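Local coordinates for aminopeptidase N family protein (Idiomarina loihiensis L2TR, PDB 4FGM) that probably acts as a zinc-dependent M61 aminopeptidase, removing amino acids from the N-terminal end of peptide chains, at residues 68-73 with 293-298; 351-356 with 445-450. All blocks are in the same frame, centred on the assembly; numbering follows the deposited sequence.

Interaction 1: 68-73 with 293-298; sequences SKNRWQ and QLEKES
N70, just ahead of strand 71-74, and E295, in an irregular loop, mark the closest backbone approach of 68-73 and 293-298, yet their CA atoms stand 8.4 Å apart. Side chains and water therefore have to bridge the gap, a clear example of polar groups joining two parts of a fold without backbone pairing. Both chains reach: R71 bends at chi3, and E295, with CG anti to the backbone N and a bend at chi2 (105°), presents its carboxylate to both N70 and R71. The main grip is a salt bridge from R71 NH2 to E295 OE1 at 3.1 Å. OE1 is met on its syn side but 30° out of the carboxylate plane, whereas it lies close to the guanidinium plane at the edge. A second, weak bond runs from the same NH2 to E295 OE2 at 3.4 Å. N70 comes in with its amide turned steeply, 76° between planes, and ND2 makes a weak bond of 3.2 Å to E295 OE2; the stronger partner of ND2 is L33 O. N70 OD1 lies as near to E295 OE2, at 3.1 Å, an unfavourable pair of acceptors that probably limits this bond. Water 1 accepts from R71 NE and donates to OE2, while water 2 joins K69 NZ to E295 O. R71 NH1 forms salt bridges with E30 and E116, and N35 ND2 also binds E295 O. Q293 OE1 accepts a 3.2 Å bond from K296 N and a weak one from E295 N, bracing the loop at E295. R71 thus sits among three carboxylates, which its positive charge would be expected to offset, and the bonds limit its rotation. The chemistry implies a water-supported salt bridge and hydrogen-bond network between the N-terminal beta-rich part and the loop after helix 262-277, resting on charge rather than apolar packing.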
loop_
_atom_site.group_PDB
_atom_site.type_symbol
_atom_site.label_atom_id
_atom_site.label_comp_id
_atom_site.label_asym_id
_atom_site.label_seq_id
_atom_site.Cartn_x
_atom_site.Cartn_y
_atom_site.Cartn_z
ATOM N N SER A 68 25.908 -14.209 9.861
ATOM C CA SER A 68 24.836 -13.447 10.506
ATOM C C SER A 68 23.497 -13.960 9.972
ATOM O O SER A 68 23.462 -14.913 9.195
ATOM C CB SER A 68 24.977 -11.944 10.242
ATOM O OG SER A 68 24.528 -11.601 8.944
ATOM N N LYS A 69 22.399 -13.328 10.369
ATOM C CA LYS A 69 21.090 -13.778 9.916
ATOM C C LYS A 69 20.890 -13.701 8.413
ATOM O O LYS A 69 20.105 -14.466 7.857
ATOM C CB LYS A 69 19.984 -12.979 10.596
ATOM C CG LYS A 69 19.867 -11.532 10.132
ATOM C CD LYS A 69 18.752 -10.815 10.892
ATOM C CE LYS A 69 18.578 -9.393 10.416
ATOM N NZ LYS A 69 17.429 -8.730 11.080
ATOM N N ASN A 70 21.603 -12.794 7.753
ATOM C CA ASN A 70 21.443 -12.623 6.313
ATOM C C ASN A 70 22.767 -12.491 5.553
ATOM O O ASN A 70 22.794 -11.953 4.447
ATOM C CB ASN A 70 20.630 -11.363 6.065
ATOM C CG ASN A 70 21.450 -10.116 6.279
ATOM O OD1 ASN A 70 22.266 -10.056 7.199
ATOM N ND2 ASN A 70 21.245 -9.114 5.438
ATOM N N ARG A 71 23.862 -12.973 6.127
ATOM C CA ARG A 71 25.150 -12.831 5.463
ATOM C C ARG A 71 26.009 -14.087 5.502
ATOM O O ARG A 71 26.137 -14.741 6.543
ATOM C CB ARG A 71 25.909 -11.645 6.081
ATOM C CG ARG A 71 27.180 -11.219 5.338
ATOM C CD ARG A 71 27.735 -9.905 5.893
ATOM N NE ARG A 71 26.866 -8.771 5.595
ATOM C CZ ARG A 71 27.015 -7.966 4.551
ATOM N NH1 ARG A 71 28.011 -8.158 3.701
ATOM N NH2 ARG A 71 26.151 -6.986 4.341
ATOM N N TRP A 72 26.585 -14.420 4.348
ATOM C CA TRP A 72 27.452 -15.584 4.223
ATOM C C TRP A 72 28.850 -15.158 3.783
ATOM O O TRP A 72 29.016 -14.120 3.133
ATOM C CB TRP A 72 26.879 -16.567 3.197
ATOM C CG TRP A 72 25.679 -17.326 3.666
ATOM C CD1 TRP A 72 25.656 -18.588 4.179
ATOM C CD2 TRP A 72 24.328 -16.862 3.677
ATOM N NE1 TRP A 72 24.369 -18.944 4.509
ATOM C CE2 TRP A 72 23.534 -17.901 4.209
ATOM C CE3 TRP A 72 23.709 -15.670 3.285
ATOM C CZ2 TRP A 72 22.152 -17.783 4.364
ATOM C CZ3 TRP A 72 22.335 -15.551 3.438
ATOM C CH2 TRP A 72 21.571 -16.605 3.972
ATOM N N GLN A 73 29.849 -15.964 4.141
ATOM C CA GLN A 73 31.233 -15.683 3.763
ATOM C C GLN A 73 31.829 -16.909 3.069
ATOM O O GLN A 73 31.813 -18.017 3.619
ATOM C CB GLN A 73 32.063 -15.322 4.992
ATOM C CG GLN A 73 33.458 -14.812 4.656
ATOM C CD GLN A 73 34.225 -14.341 5.881
ATOM O OE1 GLN A 73 34.515 -15.122 6.790
ATOM N NE2 GLN A 73 34.556 -13.058 5.909
ATOM N N GLN A 293 19.486 1.365 1.886
ATOM C CA GLN A 293 20.334 0.570 2.769
ATOM C C GLN A 293 19.320 -0.470 3.257
ATOM O O GLN A 293 18.391 -0.157 4.000
ATOM C CB GLN A 293 20.924 1.433 3.903
ATOM C CG GLN A 293 19.964 1.903 4.972
ATOM C CD GLN A 293 19.809 0.897 6.100
ATOM O OE1 GLN A 293 20.400 -0.184 6.076
ATOM N NE2 GLN A 293 19.007 1.252 7.098
ATOM N N LEU A 294 19.489 -1.705 2.798
ATOM C CA LEU A 294 18.539 -2.772 3.101
ATOM C C LEU A 294 18.900 -3.789 4.178
ATOM O O LEU A 294 18.364 -4.899 4.198
ATOM C CB LEU A 294 18.209 -3.508 1.798
ATOM C CG LEU A 294 17.795 -2.565 0.665
ATOM C CD1 LEU A 294 17.608 -3.329 -0.631
ATOM C CD2 LEU A 294 16.521 -1.861 1.060
ATOM N N GLU A 295 19.786 -3.412 5.084
ATOM C CA GLU A 295 20.194 -4.310 6.148
ATOM C C GLU A 295 19.471 -3.936 7.437
ATOM O O GLU A 295 19.296 -4.766 8.325
ATOM C CB GLU A 295 21.706 -4.174 6.374
ATOM C CG GLU A 295 22.374 -5.321 7.119
ATOM C CD GLU A 295 23.192 -6.210 6.192
ATOM O OE1 GLU A 295 23.406 -5.817 5.023
ATOM O OE2 GLU A 295 23.634 -7.294 6.629
ATOM N N LYS A 296 19.021 -2.689 7.517
ATOM C CA LYS A 296 18.418 -2.179 8.743
ATOM C C LYS A 296 17.342 -1.128 8.459
ATOM O O LYS A 296 17.120 -0.745 7.308
ATOM C CB LYS A 296 19.552 -1.540 9.546
ATOM C CG LYS A 296 19.349 -1.351 11.016
ATOM C CD LYS A 296 20.279 -0.238 11.509
ATOM C CE LYS A 296 21.711 -0.414 11.012
ATOM N NZ LYS A 296 22.490 0.860 11.117
ATOM N N GLU A 297 16.685 -0.651 9.516
ATOM C CA GLU A 297 15.661 0.381 9.361
ATOM C C GLU A 297 16.295 1.635 8.738
ATOM O O GLU A 297 17.429 1.994 9.063
ATOM C CB GLU A 297 15.045 0.756 10.718
ATOM C CG GLU A 297 14.224 -0.348 11.387
ATOM C CD GLU A 297 15.066 -1.315 12.211
ATOM O OE1 GLU A 297 16.306 -1.320 12.059
ATOM O OE2 GLU A 297 14.478 -2.079 13.004
ATOM N N SER A 298 15.562 2.282 7.834
ATOM C CA SER A 298 16.029 3.500 7.179
ATOM C C SER A 298 14.951 4.535 7.462
ATOM O O SER A 298 13.876 4.523 6.863
ATOM C CB SER A 298 16.193 3.283 5.666
ATOM O OG SER A 298 16.802 4.410 5.049
HETATM O O HOH W 1 25.107 -8.739 7.951
HETATM O O HOH W 2 17.726 -5.980 10.397
#

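Interaction 2: 351-356 with 445-450; sequences VTESSF and YNKESL
T352 OG1 is held by a hydrogen bond to L444 O and a weak one to S350 OG, and it also packs obliquely on the ring of Y445, 3.3 Å from CD1. With chi1 at 49°, the hydroxyl stands between the backbone N and the carbonyl carbon, which aims it at the end of helix 437-445. The methyl shares the same ring, T352 CG2 lying 3.7 Å from Y445 CE1, so threonine offers both branches to one side of the tyrosine, and the two side chains cross at about a right angle. Although the CB of Y445 points away from helix 351-356, its ring swings back to meet T352, and its OH is held by a hydrogen bond to E301. Here a small polar side chain serves at once as hydrogen-bonding group and packing surface. At the next residue, E353 and K447 approach through extended chains. OE1 of E353 lies 3.5 Å from K447 CE and 3.9 Å from NZ, a long salt bridge that probably contributes only a loose attraction near the surface. The same OE1 accepts a hydrogen bond from S350 N, which ties the glutamate back to the start of its helix. At the first residue of the helix, water 3 accepts from V351 N at 2.7 Å and lies 2.8 Å from N446 O, one of several acceptors competing for its protons. The start of helix 351-356 is thereby docked on the end of helix 437-445. V351 and T352 also touch W304 of helix 303-306, which directly precedes the zinc ligand E307, and farther along the loop L450 packs on helices 378-394 and 437-445, within the largely helical part of the protein.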
loop_
_atom_site.group_PDB
_atom_site.type_symbol
_atom_site.label_atom_id
_atom_site.label_comp_id
_atom_site.label_asym_id
_atom_site.label_seq_id
_atom_site.Cartn_x
_atom_site.Cartn_y
_atom_site.Cartn_z
ATOM N N VAL A 351 2.238 13.731 12.009
ATOM C CA VAL A 351 2.331 12.960 10.777
ATOM C C VAL A 351 3.775 12.617 10.401
ATOM O O VAL A 351 4.052 11.518 9.904
ATOM C CB VAL A 351 1.640 13.706 9.603
ATOM C CG1 VAL A 351 2.534 14.819 9.080
ATOM C CG2 VAL A 351 1.285 12.726 8.502
ATOM N N THR A 352 4.698 13.543 10.645
ATOM C CA THR A 352 6.098 13.299 10.322
ATOM C C THR A 352 6.679 12.268 11.277
ATOM O O THR A 352 7.512 11.445 10.892
ATOM C CB THR A 352 6.937 14.592 10.403
ATOM O OG1 THR A 352 6.672 15.266 11.641
ATOM C CG2 THR A 352 6.605 15.501 9.238
ATOM N N GLU A 353 6.239 12.325 12.528
ATOM C CA GLU A 353 6.693 11.382 13.545
ATOM C C GLU A 353 6.229 9.975 13.156
ATOM O O GLU A 353 6.968 9.007 13.306
ATOM C CB GLU A 353 6.124 11.782 14.912
ATOM C CG GLU A 353 6.410 10.814 16.039
ATOM C CD GLU A 353 5.779 11.257 17.352
ATOM O OE1 GLU A 353 4.999 12.242 17.338
ATOM O OE2 GLU A 353 6.058 10.614 18.393
ATOM N N SER A 354 5.007 9.877 12.639
ATOM C CA SER A 354 4.442 8.597 12.222
ATOM C C SER A 354 5.243 7.990 11.065
ATOM O O SER A 354 5.479 6.776 11.030
ATOM C CB SER A 354 2.978 8.779 11.802
ATOM O OG SER A 354 2.397 7.553 11.397
ATOM N N SER A 355 5.652 8.836 10.121
ATOM C CA SER A 355 6.438 8.389 8.976
ATOM C C SER A 355 7.775 7.856 9.481
ATOM O O SER A 355 8.224 6.773 9.092
ATOM C CB SER A 355 6.681 9.560 8.019
ATOM O OG SER A 355 7.626 9.238 7.010
ATOM N N PHE A 356 8.394 8.634 10.361
ATOM C CA PHE A 356 9.686 8.300 10.937
ATOM C C PHE A 356 9.670 6.933 11.620
ATOM O O PHE A 356 10.603 6.153 11.467
ATOM C CB PHE A 356 10.102 9.401 11.937
ATOM C CG PHE A 356 11.519 9.274 12.432
ATOM C CD1 PHE A 356 11.824 8.454 13.514
ATOM C CD2 PHE A 356 12.553 9.945 11.789
ATOM C CE1 PHE A 356 13.145 8.296 13.944
ATOM C CE2 PHE A 356 13.873 9.796 12.208
ATOM C CZ PHE A 356 14.171 8.970 13.289
ATOM N N TYR A 445 4.161 19.021 11.890
ATOM C CA TYR A 445 4.795 18.789 13.184
ATOM C C TYR A 445 3.925 18.903 14.435
ATOM O O TYR A 445 4.352 18.519 15.516
ATOM C CB TYR A 445 6.021 19.703 13.291
ATOM C CG TYR A 445 6.967 19.512 12.121
ATOM C CD1 TYR A 445 7.735 18.353 12.004
ATOM C CD2 TYR A 445 7.033 20.451 11.091
ATOM C CE1 TYR A 445 8.543 18.129 10.887
ATOM C CE2 TYR A 445 7.838 20.236 9.962
ATOM C CZ TYR A 445 8.590 19.073 9.868
ATOM O OH TYR A 445 9.376 18.849 8.758
ATOM N N ASN A 446 2.715 19.430 14.301
ATOM C CA ASN A 446 1.828 19.524 15.455
ATOM C C ASN A 446 0.941 18.278 15.523
ATOM O O ASN A 446 0.886 17.483 14.578
ATOM C CB ASN A 446 0.942 20.774 15.381
ATOM C CG ASN A 446 1.683 22.046 15.764
ATOM O OD1 ASN A 446 2.791 22.005 16.301
ATOM N ND2 ASN A 446 1.059 23.187 15.500
ATOM N N LYS A 447 0.253 18.112 16.646
ATOM C CA LYS A 447 -0.630 16.968 16.836
ATOM C C LYS A 447 -2.052 17.463 17.089
ATOM O O LYS A 447 -2.567 17.358 18.202
ATOM C CB LYS A 447 -0.137 16.134 18.019
ATOM C CG LYS A 447 1.310 15.716 17.899
ATOM C CD LYS A 447 1.836 15.149 19.205
ATOM C CE LYS A 447 3.305 14.785 19.090
ATOM N NZ LYS A 447 3.884 14.383 20.400
ATOM N N GLU A 448 -2.676 18.000 16.043
ATOM C CA GLU A 448 -4.028 18.543 16.123
ATOM C C GLU A 448 -4.785 18.272 14.830
ATOM O O GLU A 448 -4.218 17.753 13.870
ATOM C CB GLU A 448 -3.950 20.051 16.364
ATOM C CG GLU A 448 -3.046 20.764 15.365
ATOM C CD GLU A 448 -2.600 22.146 15.829
ATOM O OE1 GLU A 448 -2.501 22.358 17.056
ATOM O OE2 GLU A 448 -2.324 23.011 14.968
ATOM N N SER A 449 -6.066 18.628 14.805
ATOM C CA SER A 449 -6.886 18.429 13.614
ATOM C C SER A 449 -6.621 19.527 12.592
ATOM O O SER A 449 -6.156 20.614 12.940
ATOM C CB SER A 449 -8.374 18.442 13.972
ATOM O OG SER A 449 -8.704 17.395 14.865
ATOM N N LEU A 450 -6.909 19.234 11.328
ATOM C CA LEU A 450 -6.732 20.212 10.266
ATOM C C LEU A 450 -8.090 20.866 10.046
ATOM O O LEU A 450 -9.125 20.246 10.283
ATOM C CB LEU A 450 -6.286 19.537 8.964
ATOM C CG LEU A 450 -4.970 18.763 8.926
ATOM C CD1 LEU A 450 -4.810 18.141 7.548
ATOM C CD2 LEU A 450 -3.804 19.677 9.237
HETATM O O HOH W 3 0.879 16.016 12.173
#

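How the interactions relate
Both contacts are only partly buried, and neither belongs to a deep apolar core, but they join different elements. Interaction 1 links the N-terminal beta-rich part to the loop after helix 262-277 and relies on charge, amide and water, with no hydrophobic packing between its segments. Interaction 2 lies within the helical part, nearer the centre of the chain, and combines aromatic packing with a water and one loose ion pair. The centres of interactions 1 and 2 are 30 Å apart. Of the two, only interaction 2 reaches helix 303-306, beside the zinc ligand E307; the chain following 293-298 supplies T300 and E301, which bind S355 and Y445, to its surroundings.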